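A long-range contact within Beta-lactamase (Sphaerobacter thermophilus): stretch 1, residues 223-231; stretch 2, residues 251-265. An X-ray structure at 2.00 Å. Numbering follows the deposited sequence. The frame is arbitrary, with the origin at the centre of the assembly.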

# COMPACT_ATOMS: atom_id res chain seq x y z
N VAL A 223 -2.07 -6.65 -12.81
CA VAL A 223 -2.02 -5.54 -11.86
C VAL A 223 -0.84 -5.62 -10.91
O VAL A 223 -0.69 -6.60 -10.17
CB VAL A 223 -3.31 -5.45 -11.02
CG1 VAL A 223 -3.14 -4.41 -9.93
CG2 VAL A 223 -4.51 -5.08 -11.92
N VAL A 224 0.02 -4.60 -10.92
CA VAL A 224 1.15 -4.55 -9.99
C VAL A 224 1.27 -3.15 -9.36
O VAL A 224 1.53 -2.17 -10.07
CB VAL A 224 2.47 -4.98 -10.69
CG1 VAL A 224 3.67 -4.98 -9.69
CG2 VAL A 224 2.31 -6.36 -11.34
N ASN A 225 1.03 -3.07 -8.05
CA ASN A 225 1.02 -1.78 -7.35
C ASN A 225 1.96 -1.83 -6.14
O ASN A 225 2.25 -2.91 -5.62
CB ASN A 225 -0.39 -1.42 -6.82
CG ASN A 225 -1.49 -1.61 -7.85
OD1 ASN A 225 -1.31 -1.38 -9.04
ND2 ASN A 225 -2.68 -2.00 -7.37
N ASP A 226 2.40 -0.65 -5.69
CA ASP A 226 3.09 -0.52 -4.40
C ASP A 226 2.89 0.90 -3.87
O ASP A 226 3.00 1.88 -4.62
CB ASP A 226 4.58 -0.88 -4.52
CG ASP A 226 5.20 -1.33 -3.18
OD1 ASP A 226 4.45 -1.54 -2.20
OD2 ASP A 226 6.44 -1.47 -3.13
N VAL A 227 2.55 1.03 -2.60
CA VAL A 227 2.26 2.32 -2.00
C VAL A 227 3.02 2.43 -0.70
O VAL A 227 2.86 1.59 0.17
CB VAL A 227 0.75 2.47 -1.68
CG1 VAL A 227 0.50 3.74 -0.83
CG2 VAL A 227 -0.08 2.49 -2.97
N GLY A 228 3.86 3.45 -0.56
CA GLY A 228 4.62 3.54 0.68
C GLY A 228 5.50 4.77 0.83
O GLY A 228 5.25 5.81 0.22
N PHE A 229 6.54 4.64 1.65
CA PHE A 229 7.40 5.76 1.93
C PHE A 229 8.84 5.31 2.06
O PHE A 229 9.13 4.16 2.38
CB PHE A 229 6.97 6.43 3.24
CG PHE A 229 7.20 5.56 4.44
CD1 PHE A 229 8.36 5.68 5.19
CD2 PHE A 229 6.26 4.60 4.81
CE1 PHE A 229 8.59 4.87 6.30
CE2 PHE A 229 6.48 3.79 5.92
CZ PHE A 229 7.64 3.92 6.65
N ILE A 230 9.75 6.24 1.82
CA ILE A 230 11.16 6.02 2.10
C ILE A 230 11.69 7.20 2.91
O ILE A 230 11.54 8.36 2.50
CB ILE A 230 11.98 5.84 0.82
CG1 ILE A 230 11.50 4.60 0.06
CG2 ILE A 230 13.46 5.70 1.15
CD1 ILE A 230 11.97 4.57 -1.36
N THR A 231 12.30 6.91 4.05
CA THR A 231 12.81 7.95 4.93
C THR A 231 14.32 7.84 5.07
O THR A 231 14.84 6.77 5.36
CB THR A 231 12.16 7.86 6.33
OG1 THR A 231 10.78 8.21 6.25
CG2 THR A 231 12.85 8.80 7.31
N ALA A 251 7.84 -7.43 -15.10
CA ALA A 251 7.87 -6.10 -15.70
C ALA A 251 7.24 -5.06 -14.76
O ALA A 251 7.71 -3.93 -14.65
CB ALA A 251 7.16 -6.10 -17.05
N GLY A 252 6.16 -5.46 -14.10
CA GLY A 252 5.51 -4.57 -13.15
C GLY A 252 6.43 -4.20 -11.99
O GLY A 252 6.57 -3.03 -11.64
N GLU A 253 7.05 -5.20 -11.38
CA GLU A 253 7.95 -4.95 -10.26
C GLU A 253 9.15 -4.10 -10.69
O GLU A 253 9.50 -3.15 -10.01
CB GLU A 253 8.38 -6.26 -9.59
CG GLU A 253 7.14 -7.02 -9.04
CD GLU A 253 7.49 -8.14 -8.07
OE1 GLU A 253 8.37 -8.98 -8.39
OE2 GLU A 253 6.88 -8.16 -6.97
N GLN A 254 9.74 -4.42 -11.84
CA GLN A 254 10.88 -3.65 -12.33
C GLN A 254 10.52 -2.17 -12.57
O GLN A 254 11.30 -1.27 -12.27
CB GLN A 254 11.43 -4.29 -13.62
CG GLN A 254 12.59 -3.53 -14.24
CD GLN A 254 13.80 -4.42 -14.42
OE1 GLN A 254 14.67 -4.50 -13.54
NE2 GLN A 254 13.86 -5.12 -15.56
N ALA A 255 9.33 -1.93 -13.12
CA ALA A 255 8.89 -0.57 -13.40
C ALA A 255 8.78 0.25 -12.12
O ALA A 255 9.25 1.37 -12.06
CB ALA A 255 7.54 -0.59 -14.13
N ILE A 256 8.14 -0.31 -11.09
CA ILE A 256 8.01 0.40 -9.84
C ILE A 256 9.38 0.68 -9.22
O ILE A 256 9.64 1.78 -8.76
CB ILE A 256 7.09 -0.33 -8.84
CG1 ILE A 256 5.69 -0.47 -9.44
CG2 ILE A 256 7.02 0.45 -7.52
CD1 ILE A 256 4.71 -1.36 -8.66
N GLY A 257 10.26 -0.32 -9.21
CA GLY A 257 11.61 -0.13 -8.70
C GLY A 257 12.36 0.99 -9.43
O GLY A 257 13.01 1.83 -8.80
N ASP A 258 12.26 1.00 -10.76
CA ASP A 258 12.96 2.01 -11.59
C ASP A 258 12.40 3.42 -11.39
O ASP A 258 13.13 4.42 -11.34
CB ASP A 258 12.87 1.65 -13.08
CG ASP A 258 13.77 0.47 -13.45
OD1 ASP A 258 14.70 0.15 -12.68
OD2 ASP A 258 13.56 -0.13 -14.53
N ILE A 259 11.08 3.51 -11.32
CA ILE A 259 10.44 4.81 -11.08
C ILE A 259 10.86 5.36 -9.71
O ILE A 259 11.21 6.54 -9.57
CB ILE A 259 8.92 4.65 -11.18
CG1 ILE A 259 8.51 4.45 -12.64
CG2 ILE A 259 8.21 5.86 -10.56
CD1 ILE A 259 7.05 3.92 -12.81
N THR A 260 10.83 4.49 -8.69
CA THR A 260 11.22 4.85 -7.33
C THR A 260 12.70 5.28 -7.25
O THR A 260 13.06 6.30 -6.66
CB THR A 260 10.93 3.66 -6.35
OG1 THR A 260 9.53 3.37 -6.34
CG2 THR A 260 11.39 3.99 -4.93
N ARG A 261 13.57 4.51 -7.89
CA ARG A 261 14.97 4.86 -7.91
C ARG A 261 15.20 6.24 -8.53
O ARG A 261 15.98 7.05 -8.00
CB ARG A 261 15.77 3.81 -8.67
CG ARG A 261 17.25 4.06 -8.60
CD ARG A 261 17.89 3.95 -9.96
NE ARG A 261 18.51 2.65 -10.17
CZ ARG A 261 18.21 1.83 -11.17
NH1 ARG A 261 18.84 0.67 -11.29
NH2 ARG A 261 17.28 2.18 -12.06
N ALA A 262 14.56 6.49 -9.66
CA ALA A 262 14.71 7.75 -10.36
C ALA A 262 14.20 8.88 -9.48
O ALA A 262 14.73 9.98 -9.50
CB ALA A 262 13.95 7.72 -11.69
N ALA A 263 13.15 8.61 -8.70
CA ALA A 263 12.59 9.63 -7.81
C ALA A 263 13.54 9.94 -6.65
O ALA A 263 13.70 11.10 -6.25
CB ALA A 263 11.20 9.19 -7.30
N LEU A 264 14.19 8.90 -6.13
CA LEU A 264 15.17 9.08 -5.05
C LEU A 264 16.34 9.94 -5.53
O LEU A 264 16.81 10.83 -4.81
CB LEU A 264 15.66 7.72 -4.52
CG LEU A 264 14.70 6.90 -3.65
CD1 LEU A 264 15.18 5.45 -3.53
CD2 LEU A 264 14.52 7.50 -2.25
N GLN A 265 16.82 9.67 -6.73
CA GLN A 265 17.88 10.49 -7.33
C GLN A 265 17.40 11.93 -7.59
O GLN A 265 18.11 12.89 -7.29
CB GLN A 265 18.37 9.85 -8.64
CG GLN A 265 19.09 8.50 -8.45
CD GLN A 265 19.29 7.76 -9.76
OE1 GLN A 265 18.81 8.18 -10.81
NE2 GLN A 265 20.01 6.64 -9.70

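Residues 223-231 form a β-strand and residues 251-265 belong to an α-helix. Both elements continue beyond the stretches given here. The helix runs in roughly the same direction as the strand, with 30° between their N-to-C directions. The two axes come within 8.0 Å of each other. Backbone spacing is uneven along the contact. The CA atoms of Val224 and Gly252 are 5.4 Å apart, those of Asp226 and Ile256 7.4 Å, and those of Ile230 and Leu264 8.8 Å. The two backbones are therefore nearest at the Val224 end and stand further apart toward Ile230. The contact buries 322 Å², both sides summed.

No hydrogen bond links the two stretches. The helix satisfies its own backbone through i to i+4 bonds, such as Ile256 N to Gly252 O at 3.2 Å and Thr260 N to Ile256 O at 3.0 Å. The contact between the stretches is one of van der Waals packing.

The tight end depends on a glycine. Val224 points its side chain toward the helix, and its CG1 lies 3.7 Å from Gly252 C and 3.8 Å from Glu253 N. A CB on Gly252 would point toward the strand and would sit 2.6 Å from Val224 CG2, which is a clash. The absence of a side chain leaves room for the valine against the helix backbone. The aliphatic part of Glu253 adds to this packing, with its CG 4.1 Å from Val224 CG1.

Apolar side chains form two groups. In the first, Ile256 points toward the strand with chi1 in m and chi2 in t. Ile256 CD1 packs against Val224 CG1 at 3.9 Å. Ile256 CD1 also rests on the strand backbone, 3.6 Å from Val224 O, 3.8 Å from Asn225 C and 3.8 Å from Asp226 N. These are packing contacts, since a methyl group offers no hydrogen bond to the peptide. In the second group, Ile230 points toward the helix. Ile230 CD1 is 4.0 Å from Leu264 CD1 and 3.7 Å from Thr260 CG2.

Polar residues also take part through their carbon atoms. Asp226 points toward the helix, but its closest side-chain contact is apolar: Asp226 CB is 4.1 Å from Ile256 CG2. Both of its carboxylate oxygens are hydrogen-bonded elsewhere in the structure. Thr260 turns its hydroxyl back to its own helix, where OG1 donates to Ile256 O at 2.9 Å. Its CG2 methyl meets Ile230.

Alternation fits the first part of the contact: Val224 and Asp226 point toward the helix, and Asn225 between them points away and is touched through its backbone. Val227, Gly228 and Phe229 make no contact, so Ile230 forms a separate patch. On the helix, Gly252, Ile256, Thr260 and Leu264 recur every four residues, about one turn apart. They line the side that follows the strand.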